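Local coordinates for separin (Saccharomyces cerevisiae, PDB 5U1T), which is a caspase-like protease that cleaves the Mcd1/Scc1 cohesin subunit at anaphase onset, starting chromosome segregation, and is held inactive by securin during most of the cell cycle, at residues 602-605 against 606-610; 639-642 against 643-646; 1219-1222 against 1223-1227; 1231-1235 against 1236-1240. All coordinates share one frame; numbering follows the deposited sequence.

Interaction 1. Residues 602-605 against 606-610; sequences SFEM and DFVKM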
loop_
_atom_site.group_PDB
_atom_site.type_symbol
_atom_site.label_atom_id
_atom_site.label_comp_id
_atom_site.label_asym_id
_atom_site.label_seq_id
_atom_site.Cartn_x
_atom_site.Cartn_y
_atom_site.Cartn_z
ATOM N N SER A 602 -0.096 -12.032 -23.130
ATOM C CA SER A 602 0.444 -11.166 -22.132
ATOM C C SER A 602 -0.701 -10.338 -21.691
ATOM O O SER A 602 -0.728 -9.838 -20.600
ATOM C CB SER A 602 1.545 -10.308 -22.703
ATOM O OG SER A 602 1.017 -9.257 -23.459
ATOM N N PHE A 603 -1.664 -10.196 -22.564
ATOM C CA PHE A 603 -2.882 -9.491 -22.225
ATOM C C PHE A 603 -3.587 -10.217 -21.066
ATOM O O PHE A 603 -4.133 -9.594 -20.156
ATOM C CB PHE A 603 -3.768 -9.409 -23.457
ATOM C CG PHE A 603 -5.037 -8.663 -23.263
ATOM C CD1 PHE A 603 -5.033 -7.286 -23.099
ATOM C CD2 PHE A 603 -6.251 -9.326 -23.312
ATOM C CE1 PHE A 603 -6.209 -6.587 -22.978
ATOM C CE2 PHE A 603 -7.436 -8.627 -23.171
ATOM C CZ PHE A 603 -7.407 -7.250 -23.011
ATOM N N GLU A 604 -3.564 -11.541 -21.097
ATOM C CA GLU A 604 -4.217 -12.293 -20.047
ATOM C C GLU A 604 -3.353 -12.366 -18.773
ATOM O O GLU A 604 -3.875 -12.206 -17.673
ATOM C CB GLU A 604 -4.575 -13.691 -20.524
ATOM C CG GLU A 604 -5.420 -14.414 -19.523
ATOM C CD GLU A 604 -5.632 -15.845 -19.888
ATOM O OE1 GLU A 604 -5.771 -16.665 -18.970
ATOM O OE2 GLU A 604 -5.643 -16.158 -21.100
ATOM N N MET A 605 -2.048 -12.594 -18.943
ATOM C CA MET A 605 -1.064 -12.524 -17.860
ATOM C C MET A 605 -1.178 -11.261 -17.016
ATOM O O MET A 605 -1.232 -11.319 -15.791
ATOM C CB MET A 605 0.361 -12.599 -18.415
ATOM C CG MET A 605 0.699 -13.903 -19.101
ATOM S SD MET A 605 0.598 -15.221 -17.883
ATOM C CE MET A 605 -0.986 -16.000 -18.285
ATOM N N ASP A 606 -1.183 -10.120 -17.689
ATOM C CA ASP A 606 -1.288 -8.839 -17.020
ATOM C C ASP A 606 -2.629 -8.699 -16.360
ATOM O O ASP A 606 -2.742 -8.041 -15.341
ATOM C CB ASP A 606 -1.091 -7.687 -17.997
ATOM C CG ASP A 606 0.294 -7.661 -18.588
ATOM O OD1 ASP A 606 1.170 -8.447 -18.129
ATOM O OD2 ASP A 606 0.503 -6.846 -19.521
ATOM N N PHE A 607 -3.644 -9.309 -16.967
ATOM C CA PHE A 607 -5.001 -9.247 -16.440
ATOM C C PHE A 607 -5.091 -9.938 -15.078
ATOM O O PHE A 607 -5.615 -9.375 -14.108
ATOM C CB PHE A 607 -5.991 -9.886 -17.411
ATOM C CG PHE A 607 -7.302 -10.236 -16.783
ATOM C CD1 PHE A 607 -8.172 -9.242 -16.358
ATOM C CD2 PHE A 607 -7.669 -11.565 -16.603
ATOM C CE1 PHE A 607 -9.381 -9.565 -15.762
ATOM C CE2 PHE A 607 -8.879 -11.892 -16.014
ATOM C CZ PHE A 607 -9.736 -10.885 -15.593
ATOM N N VAL A 608 -4.570 -11.161 -15.040
ATOM C CA VAL A 608 -4.578 -11.995 -13.858
ATOM C C VAL A 608 -3.846 -11.316 -12.712
ATOM O O VAL A 608 -4.345 -11.304 -11.583
ATOM C CB VAL A 608 -3.936 -13.339 -14.135
ATOM C CG1 VAL A 608 -3.930 -14.188 -12.899
ATOM C CG2 VAL A 608 -4.667 -14.032 -15.226
ATOM N N LYS A 609 -2.675 -10.756 -12.997
ATOM C CA LYS A 609 -1.942 -10.011 -11.988
ATOM C C LYS A 609 -2.778 -8.848 -11.454
ATOM O O LYS A 609 -2.863 -8.647 -10.235
ATOM C CB LYS A 609 -0.611 -9.511 -12.543
ATOM C CG LYS A 609 0.441 -10.607 -12.631
ATOM C CD LYS A 609 1.282 -10.535 -13.904
ATOM C CE LYS A 609 1.902 -9.161 -14.133
ATOM N NZ LYS A 609 3.075 -9.279 -15.039
ATOM N N MET A 610 -3.430 -8.114 -12.349
ATOM C CA MET A 610 -4.267 -6.991 -11.946
ATOM C C MET A 610 -5.520 -7.439 -11.153
ATOM O O MET A 610 -6.103 -6.662 -10.392
ATOM C CB MET A 610 -4.658 -6.180 -13.178
ATOM C CG MET A 610 -5.105 -4.761 -12.929
ATOM S SD MET A 610 -4.363 -3.888 -11.509
ATOM C CE MET A 610 -2.560 -4.025 -11.733
#
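Ser602 to Met605 offer their carbonyl oxygens to the amides of Asp606 to Lys609, the i to i+4 pattern of an alpha-helix, with Val608 N 2.9 Å from Glu604 O. On one flank, Val608 CG2 lies over Glu604 O at 3.2 Å and reaches the aliphatic part of the glutamate, CG2 to CG 4.4 Å. The Glu604 carboxylate itself is buried and gripped elsewhere, by the hydroxyls of Tyr585 and Tyr638 and the indole of Trp589. On the other flank, Lys609 lays its CD against Met605 O (3.2 Å), and bends in its chain then carry NZ to a long salt bridge with Asp606 OD1 at 3.7 Å. A short acid suits position 606 because its carboxylate stays beside the helix, Asp606 CG 3.1 Å from Ser602 O, and can still face the lysine three residues on. Replacing Asp606 with alanine would probably cost the Lys609 ammonium this distant acidic partner and leave its end less fixed. Phe607, with CG anti to its backbone N (chi1 162°), turns its ring away from the turn. Phe603 and Phe607 pack on helix 557-572, and Phe603 also reaches helix 523-533; another protein chain donates a hydrogen bond to Phe603 O and brings an aromatic ring against Phe603, the planes close to parallel, so these first turns of helix 602-617 lie between neighbouring helices and a binding partner.

Interaction 2. Residues 639-642 against 643-646; sequences SSIV and PYAD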
loop_
_atom_site.group_PDB
_atom_site.type_symbol
_atom_site.label_atom_id
_atom_site.label_comp_id
_atom_site.label_asym_id
_atom_site.label_seq_id
_atom_site.Cartn_x
_atom_site.Cartn_y
_atom_site.Cartn_z
ATOM N N SER A 639 2.634 -21.058 -15.716
ATOM C CA SER A 639 3.796 -21.223 -14.854
ATOM C C SER A 639 4.496 -19.897 -14.608
ATOM O O SER A 639 5.059 -19.687 -13.531
ATOM C CB SER A 639 4.786 -22.225 -15.452
ATOM O OG SER A 639 5.795 -21.560 -16.201
ATOM N N SER A 640 4.453 -19.005 -15.594
ATOM C CA SER A 640 5.158 -17.722 -15.505
ATOM C C SER A 640 4.524 -16.805 -14.469
ATOM O O SER A 640 5.160 -15.902 -13.926
ATOM C CB SER A 640 5.189 -17.019 -16.877
ATOM O OG SER A 640 4.002 -16.275 -17.139
ATOM N N ILE A 641 3.255 -17.054 -14.196
ATOM C CA ILE A 641 2.472 -16.168 -13.360
ATOM C C ILE A 641 2.316 -16.730 -11.942
ATOM O O ILE A 641 1.959 -16.006 -11.023
ATOM C CB ILE A 641 1.107 -15.945 -14.000
ATOM C CG1 ILE A 641 0.656 -14.523 -13.834
ATOM C CG2 ILE A 641 0.055 -16.895 -13.442
ATOM C CD1 ILE A 641 -0.713 -14.364 -14.377
ATOM N N VAL A 642 2.607 -18.023 -11.780
ATOM C CA VAL A 642 2.475 -18.733 -10.507
ATOM C C VAL A 642 3.225 -18.089 -9.315
ATOM O O VAL A 642 2.766 -18.194 -8.176
ATOM C CB VAL A 642 2.930 -20.210 -10.666
ATOM C CG1 VAL A 642 3.037 -20.911 -9.318
ATOM C CG2 VAL A 642 1.963 -20.958 -11.558
ATOM N N PRO A 643 4.370 -17.422 -9.557
ATOM C CA PRO A 643 4.901 -16.585 -8.468
ATOM C C PRO A 643 3.879 -15.597 -7.893
ATOM O O PRO A 643 3.929 -15.270 -6.699
ATOM C CB PRO A 643 6.050 -15.823 -9.142
ATOM C CG PRO A 643 6.553 -16.781 -10.173
ATOM C CD PRO A 643 5.349 -17.573 -10.655
ATOM N N TYR A 644 2.966 -15.115 -8.728
ATOM C CA TYR A 644 1.961 -14.183 -8.249
ATOM C C TYR A 644 0.867 -14.921 -7.512
ATOM O O TYR A 644 0.336 -14.419 -6.519
ATOM C CB TYR A 644 1.354 -13.375 -9.386
ATOM C CG TYR A 644 2.274 -12.325 -9.940
ATOM C CD1 TYR A 644 3.230 -12.654 -10.895
ATOM C CD2 TYR A 644 2.179 -11.010 -9.528
ATOM C CE1 TYR A 644 4.069 -11.707 -11.411
ATOM C CE2 TYR A 644 3.009 -10.055 -10.039
ATOM C CZ TYR A 644 3.954 -10.408 -10.985
ATOM O OH TYR A 644 4.794 -9.456 -11.518
ATOM N N ALA A 645 0.515 -16.103 -8.000
ATOM C CA ALA A 645 -0.502 -16.869 -7.320
ATOM C C ALA A 645 0.024 -17.232 -5.932
ATOM O O ALA A 645 -0.711 -17.151 -4.964
ATOM C CB ALA A 645 -0.877 -18.093 -8.112
ATOM N N ASP A 646 1.305 -17.582 -5.832
ATOM C CA ASP A 646 1.883 -18.007 -4.559
ATOM C C ASP A 646 1.919 -16.863 -3.541
ATOM O O ASP A 646 1.451 -17.033 -2.419
ATOM C CB ASP A 646 3.288 -18.593 -4.762
ATOM C CG ASP A 646 3.253 -20.081 -5.125
ATOM O OD1 ASP A 646 2.177 -20.692 -4.963
ATOM O OD2 ASP A 646 4.283 -20.653 -5.569
#
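Ile641 and Val642 meet Pro643 to Asp646 in the first turn of helix 642-655, a helix start with proline built in. Ile641 O receives Tyr644 N at 2.7 Å and, weakly, Ala645 N, while Val642 O takes Asp646 N. Proline fits here because a first-turn nitrogen has no need to donate a bond; its ring lies beside the valine, Pro643 CD 3.6 Å from Val642 CB. The Tyr644 ring is turned edge-on to the backbone. Its CG stands beside the backbone N (chi1 -73°), which brings the ring edge to Ile641 O in the ring plane, while Ile641 CG1 lies out of that plane, 4.3 Å from Tyr644 CD1 at the rim, a loose apolar touch. Val642 and Asp646, one turn apart, cross at a slant: the valine methyl CG1 faces the carboxylate, whose other oxygen, OD1, forms a salt bridge to Lys632, and an acid suits the position for that reason. Ala645, with nothing beyond CB, fits the buried flank against helix 621-633, and Tyr644 and Pro643 rest on helix 680-689. Across the turn, Val642 CG1 stops 4.0 Å from Asp646 OD2.

Interaction 3. Residues 1219-1222 against 1223-1227; sequences RYDL and DKRMQ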
loop_
_atom_site.group_PDB
_atom_site.type_symbol
_atom_site.label_atom_id
_atom_site.label_comp_id
_atom_site.label_asym_id
_atom_site.label_seq_id
_atom_site.Cartn_x
_atom_site.Cartn_y
_atom_site.Cartn_z
ATOM N N ARG A 1219 -23.967 35.218 36.561
ATOM C CA ARG A 1219 -22.713 34.807 37.195
ATOM C C ARG A 1219 -22.886 34.576 38.702
ATOM O O ARG A 1219 -22.306 33.641 39.259
ATOM C CB ARG A 1219 -21.604 35.825 36.943
ATOM C CG ARG A 1219 -21.271 36.014 35.481
ATOM C CD ARG A 1219 -19.848 36.465 35.298
ATOM N NE ARG A 1219 -18.940 35.333 35.191
ATOM C CZ ARG A 1219 -17.964 35.084 36.053
ATOM N NH1 ARG A 1219 -17.787 35.896 37.078
ATOM N NH2 ARG A 1219 -17.167 34.031 35.891
ATOM N N TYR A 1220 -23.678 35.407 39.367
ATOM C CA TYR A 1220 -23.963 35.181 40.785
ATOM C C TYR A 1220 -24.723 33.859 40.949
ATOM O O TYR A 1220 -24.606 33.166 41.964
ATOM C CB TYR A 1220 -24.761 36.346 41.383
ATOM C CG TYR A 1220 -23.918 37.379 42.112
ATOM C CD1 TYR A 1220 -23.362 38.465 41.437
ATOM C CD2 TYR A 1220 -23.696 37.284 43.498
ATOM C CE1 TYR A 1220 -22.598 39.437 42.114
ATOM C CE2 TYR A 1220 -22.930 38.253 44.189
ATOM C CZ TYR A 1220 -22.376 39.332 43.479
ATOM O OH TYR A 1220 -21.614 40.287 44.148
ATOM N N ASP A 1221 -25.488 33.508 39.925
ATOM C CA ASP A 1221 -26.259 32.280 39.925
ATOM C C ASP A 1221 -25.394 31.059 39.670
ATOM O O ASP A 1221 -25.587 29.993 40.253
ATOM C CB ASP A 1221 -27.340 32.359 38.871
ATOM C CG ASP A 1221 -28.459 31.434 39.155
ATOM O OD1 ASP A 1221 -28.369 30.250 38.759
ATOM O OD2 ASP A 1221 -29.416 31.891 39.810
ATOM N N LEU A 1222 -24.449 31.227 38.761
ATOM C CA LEU A 1222 -23.472 30.203 38.470
ATOM C C LEU A 1222 -22.597 29.968 39.691
ATOM O O LEU A 1222 -22.213 28.834 39.975
ATOM C CB LEU A 1222 -22.629 30.609 37.256
ATOM C CG LEU A 1222 -23.297 30.394 35.903
ATOM C CD1 LEU A 1222 -22.525 31.089 34.776
ATOM C CD2 LEU A 1222 -23.410 28.898 35.643
ATOM N N ASP A 1223 -22.301 31.041 40.417
ATOM C CA ASP A 1223 -21.481 30.948 41.618
ATOM C C ASP A 1223 -22.207 30.142 42.696
ATOM O O ASP A 1223 -21.582 29.333 43.373
ATOM C CB ASP A 1223 -21.107 32.345 42.133
ATOM C CG ASP A 1223 -20.097 32.310 43.283
ATOM O OD1 ASP A 1223 -18.889 32.131 43.024
ATOM O OD2 ASP A 1223 -20.510 32.491 44.453
ATOM N N LYS A 1224 -23.518 30.339 42.839
ATOM C CA LYS A 1224 -24.268 29.618 43.869
ATOM C C LYS A 1224 -24.420 28.150 43.506
ATOM O O LYS A 1224 -24.357 27.281 44.388
ATOM C CB LYS A 1224 -25.658 30.221 44.109
ATOM C CG LYS A 1224 -26.429 29.547 45.267
ATOM C CD LYS A 1224 -27.813 30.183 45.471
ATOM C CE LYS A 1224 -28.520 29.709 46.769
ATOM N NZ LYS A 1224 -29.340 30.789 47.499
ATOM N N ARG A 1225 -24.636 27.875 42.220
ATOM C CA ARG A 1225 -24.734 26.505 41.752
ATOM C C ARG A 1225 -23.455 25.742 42.078
ATOM O O ARG A 1225 -23.515 24.592 42.521
ATOM C CB ARG A 1225 -25.018 26.466 40.262
ATOM C CG ARG A 1225 -26.422 26.877 39.905
ATOM C CD ARG A 1225 -26.613 26.913 38.390
ATOM N NE ARG A 1225 -25.991 25.783 37.695
ATOM C CZ ARG A 1225 -25.914 25.670 36.367
ATOM N NH1 ARG A 1225 -26.421 26.614 35.583
ATOM N NH2 ARG A 1225 -25.333 24.609 35.814
ATOM N N MET A 1226 -22.300 26.385 41.890
ATOM C CA MET A 1226 -21.036 25.712 42.183
ATOM C C MET A 1226 -20.800 25.511 43.679
ATOM O O MET A 1226 -20.346 24.445 44.109
ATOM C CB MET A 1226 -19.848 26.460 41.603
ATOM C CG MET A 1226 -18.572 25.686 41.861
ATOM S SD MET A 1226 -17.110 26.343 41.080
ATOM C CE MET A 1226 -17.524 26.120 39.344
ATOM N N GLN A 1227 -21.090 26.539 44.465
ATOM C CA GLN A 1227 -21.027 26.418 45.911
ATOM C C GLN A 1227 -21.898 25.268 46.422
ATOM O O GLN A 1227 -21.497 24.517 47.307
ATOM C CB GLN A 1227 -21.468 27.715 46.578
ATOM C CG GLN A 1227 -21.692 27.571 48.083
ATOM C CD GLN A 1227 -22.129 28.858 48.744
ATOM O OE1 GLN A 1227 -23.071 29.519 48.293
ATOM N NE2 GLN A 1227 -21.440 29.229 49.824
#
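Arg1225 lies one turn beyond Asp1221 on helix 1209-1237 of the protease region, and the regular alpha-helical bond from Arg1225 N to Asp1221 O (3.0 Å) sets the spacing. Its CB passes Asp1221 O, and CG, beside the backbone N (chi1 -72°), comes closer to that oxygen, at 3.2 Å. CD crosses the aspartate carboxylate at a slant, 3.8 Å from OD1, so the aliphatic stem rather than the charge meets the acid. At NE the gap to Asp1221 OD1 is 5.2 Å, too far for a salt bridge, though the opposite charges probably attract weakly; the carboxylate and guanidinium planes stand 74° apart. A bend at chi3 turns the guanidinium so that one face receives the Leu1222 methyl CD2, which lies 4.1 Å from CZ. Leu1222 and Arg1225 thus lie side by side, pointing the same way; a branched apolar residue suits a spot where it must cover the flat cation and pack on helix 1180-1198. The tip is spent there: NH1 forms a salt bridge to Glu1193, and NH2 a weak hydrogen bond to Ser1189 OG. Elsewhere on the helix, Asp1223 OD1 accepts from the amides of Tyr1579 and Leu1580, and buried Arg1219 is held by Ser1194 and Thr1197, its side chain about 8 Å from that of Cys1497, the probable catalytic nucleophile. Arg1225 NH1 itself ends 3.8 Å from Leu1222 CD2.

Interaction 4. Residues 1231-1235 against 1236-1240; sequences NNIEN and SWFNG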
loop_
_atom_site.group_PDB
_atom_site.type_symbol
_atom_site.label_atom_id
_atom_site.label_comp_id
_atom_site.label_asym_id
_atom_site.label_seq_id
_atom_site.Cartn_x
_atom_site.Cartn_y
_atom_site.Cartn_z
ATOM N N ASN A 1231 -20.818 21.814 48.282
ATOM C CA ASN A 1231 -21.481 21.477 49.516
ATOM C C ASN A 1231 -22.000 20.049 49.503
ATOM O O ASN A 1231 -21.718 19.290 50.431
ATOM C CB ASN A 1231 -22.606 22.448 49.790
ATOM C CG ASN A 1231 -22.303 23.318 50.959
ATOM O OD1 ASN A 1231 -21.555 24.304 50.836
ATOM N ND2 ASN A 1231 -22.846 22.943 52.136
ATOM N N ASN A 1232 -22.729 19.682 48.447
ATOM C CA ASN A 1232 -23.242 18.319 48.291
ATOM C C ASN A 1232 -22.134 17.300 48.415
ATOM O O ASN A 1232 -22.278 16.287 49.087
ATOM C CB ASN A 1232 -23.930 18.110 46.938
ATOM C CG ASN A 1232 -25.169 18.982 46.748
ATOM O OD1 ASN A 1232 -25.727 19.548 47.706
ATOM N ND2 ASN A 1232 -25.616 19.085 45.485
ATOM N N ILE A 1233 -21.023 17.582 47.747
ATOM C CA ILE A 1233 -19.896 16.674 47.743
ATOM C C ILE A 1233 -19.342 16.511 49.160
ATOM O O ILE A 1233 -19.199 15.383 49.630
ATOM C CB ILE A 1233 -18.821 17.156 46.749
ATOM C CG1 ILE A 1233 -19.252 16.747 45.334
ATOM C CG2 ILE A 1233 -17.462 16.574 47.097
ATOM C CD1 ILE A 1233 -18.563 17.481 44.198
ATOM N N GLU A 1234 -19.073 17.623 49.843
ATOM C CA GLU A 1234 -18.639 17.602 51.248
ATOM C C GLU A 1234 -19.513 16.754 52.144
ATOM O O GLU A 1234 -19.029 16.015 52.994
ATOM C CB GLU A 1234 -18.621 19.011 51.826
ATOM C CG GLU A 1234 -17.301 19.690 51.731
ATOM C CD GLU A 1234 -17.365 21.096 52.250
ATOM O OE1 GLU A 1234 -17.747 21.241 53.427
ATOM O OE2 GLU A 1234 -17.046 22.041 51.490
ATOM N N ASN A 1235 -20.816 16.889 51.946
ATOM C CA ASN A 1235 -21.799 16.330 52.860
ATOM C C ASN A 1235 -22.308 14.965 52.401
ATOM O O ASN A 1235 -23.271 14.447 52.947
ATOM C CB ASN A 1235 -22.978 17.311 53.026
ATOM C CG ASN A 1235 -22.551 18.678 53.616
ATOM O OD1 ASN A 1235 -21.654 18.756 54.464
ATOM N ND2 ASN A 1235 -23.202 19.752 53.169
ATOM N N SER A 1236 -21.664 14.386 51.396
ATOM C CA SER A 1236 -22.071 13.085 50.887
ATOM C C SER A 1236 -20.898 12.145 50.801
ATOM O O SER A 1236 -20.922 11.033 51.339
ATOM C CB SER A 1236 -22.703 13.199 49.507
ATOM O OG SER A 1236 -24.026 13.677 49.602
ATOM N N TRP A 1237 -19.899 12.604 50.089
ATOM C CA TRP A 1237 -18.755 11.808 49.793
ATOM C C TRP A 1237 -17.830 11.455 50.920
ATOM O O TRP A 1237 -17.191 10.435 50.855
ATOM C CB TRP A 1237 -18.000 12.463 48.662
ATOM C CG TRP A 1237 -18.791 12.521 47.440
ATOM C CD1 TRP A 1237 -20.072 12.202 47.318
ATOM C CD2 TRP A 1237 -18.346 12.905 46.152
ATOM N NE1 TRP A 1237 -20.482 12.365 46.036
ATOM C CE2 TRP A 1237 -19.424 12.793 45.296
ATOM C CE3 TRP A 1237 -17.133 13.332 45.639
ATOM C CZ2 TRP A 1237 -19.334 13.098 43.966
ATOM C CZ3 TRP A 1237 -17.049 13.627 44.328
ATOM C CH2 TRP A 1237 -18.132 13.515 43.504
ATOM N N PHE A 1238 -17.744 12.274 51.951
ATOM C CA PHE A 1238 -16.830 11.968 53.037
ATOM C C PHE A 1238 -17.503 11.807 54.372
ATOM O O PHE A 1238 -16.951 12.164 55.393
ATOM C CB PHE A 1238 -15.777 13.045 53.133
ATOM C CG PHE A 1238 -15.224 13.441 51.825
ATOM C CD1 PHE A 1238 -15.920 14.263 51.004
ATOM C CD2 PHE A 1238 -14.010 12.974 51.418
ATOM C CE1 PHE A 1238 -15.413 14.620 49.793
ATOM C CE2 PHE A 1238 -13.495 13.333 50.209
ATOM C CZ PHE A 1238 -14.199 14.158 49.397
ATOM N N ASN A 1239 -18.696 11.245 54.367
ATOM C CA ASN A 1239 -19.420 11.102 55.598
ATOM C C ASN A 1239 -18.658 10.220 56.543
ATOM O O ASN A 1239 -18.523 9.032 56.340
ATOM C CB ASN A 1239 -20.843 10.616 55.358
ATOM C CG ASN A 1239 -20.899 9.462 54.412
ATOM O OD1 ASN A 1239 -19.900 9.107 53.792
ATOM N ND2 ASN A 1239 -22.066 8.863 54.291
ATOM N N GLY A 1240 -18.109 10.847 57.565
ATOM C CA GLY A 1240 -17.380 10.135 58.577
ATOM C C GLY A 1240 -15.891 10.096 58.422
ATOM O O GLY A 1240 -15.209 9.665 59.324
#
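Ile1233 and Trp1237 carry this contact, one turn apart near the far end of helix 1209-1237. Among the hydrogen bonds, Ile1233 O is gripped twice: by Trp1237 N (2.9 Å), in the carbonyl plane, and by Ser1236 N (3.2 Å), well above it. Ser1236 OG adds a weak hydrogen bond back to Asn1232 O, as a short hydroxyl within a helical turn can. The apolar contacts set an aliphatic side chain against two rings. Ile1233 CG1 sits over one face of the indole as a CH-pi contact, 3.7 Å from the centroid of the six-membered ring of Trp1237, and CG2, the branch anti to the backbone N, reaches Trp1237 CE3 at 3.6 Å. The same methyl meets Phe1238 in the plane of its ring, CG2 to CE1 3.9 Å; a beta-branched isoleucine suits the place because CG1 covers the indole face while the CG2 methyl touches both rings. With an alanine for Trp1237, Ile1233 would probably lose the flat cover on its branches and Leu1178 O its donor, NE1. Around the contact, Trp1237 and Ile1233 pack on Ala1183 of helix 1180-1198, Phe1238 meets Phe1376 edge-to-face, and Glu1234 hydrogen-bonds to Ser1375 between strands 1353-1362 and 1382-1385.

The four contacts form two pairs. Interactions 1 and 2, centres 11 Å apart, touch directly: Ile641 CD1 packs 3.4 Å from Val608 CB, and Tyr644 CD2 3.6 Å from Lys609 CG, so the start of helix 642-655 lies against helix 602-617. Interactions 3 and 4 share helix 1209-1237, centres 19 Å apart, and both rest on helix 1180-1198, which runs antiparallel to it. The pairs are remote, nearest atoms about 59 Å or more apart. Interaction 3 alone comes near the probable active site, through Arg1219; interactions 1, 2 and 4 lie away from it, and of the four, interaction 1 alone is touched by another protein chain.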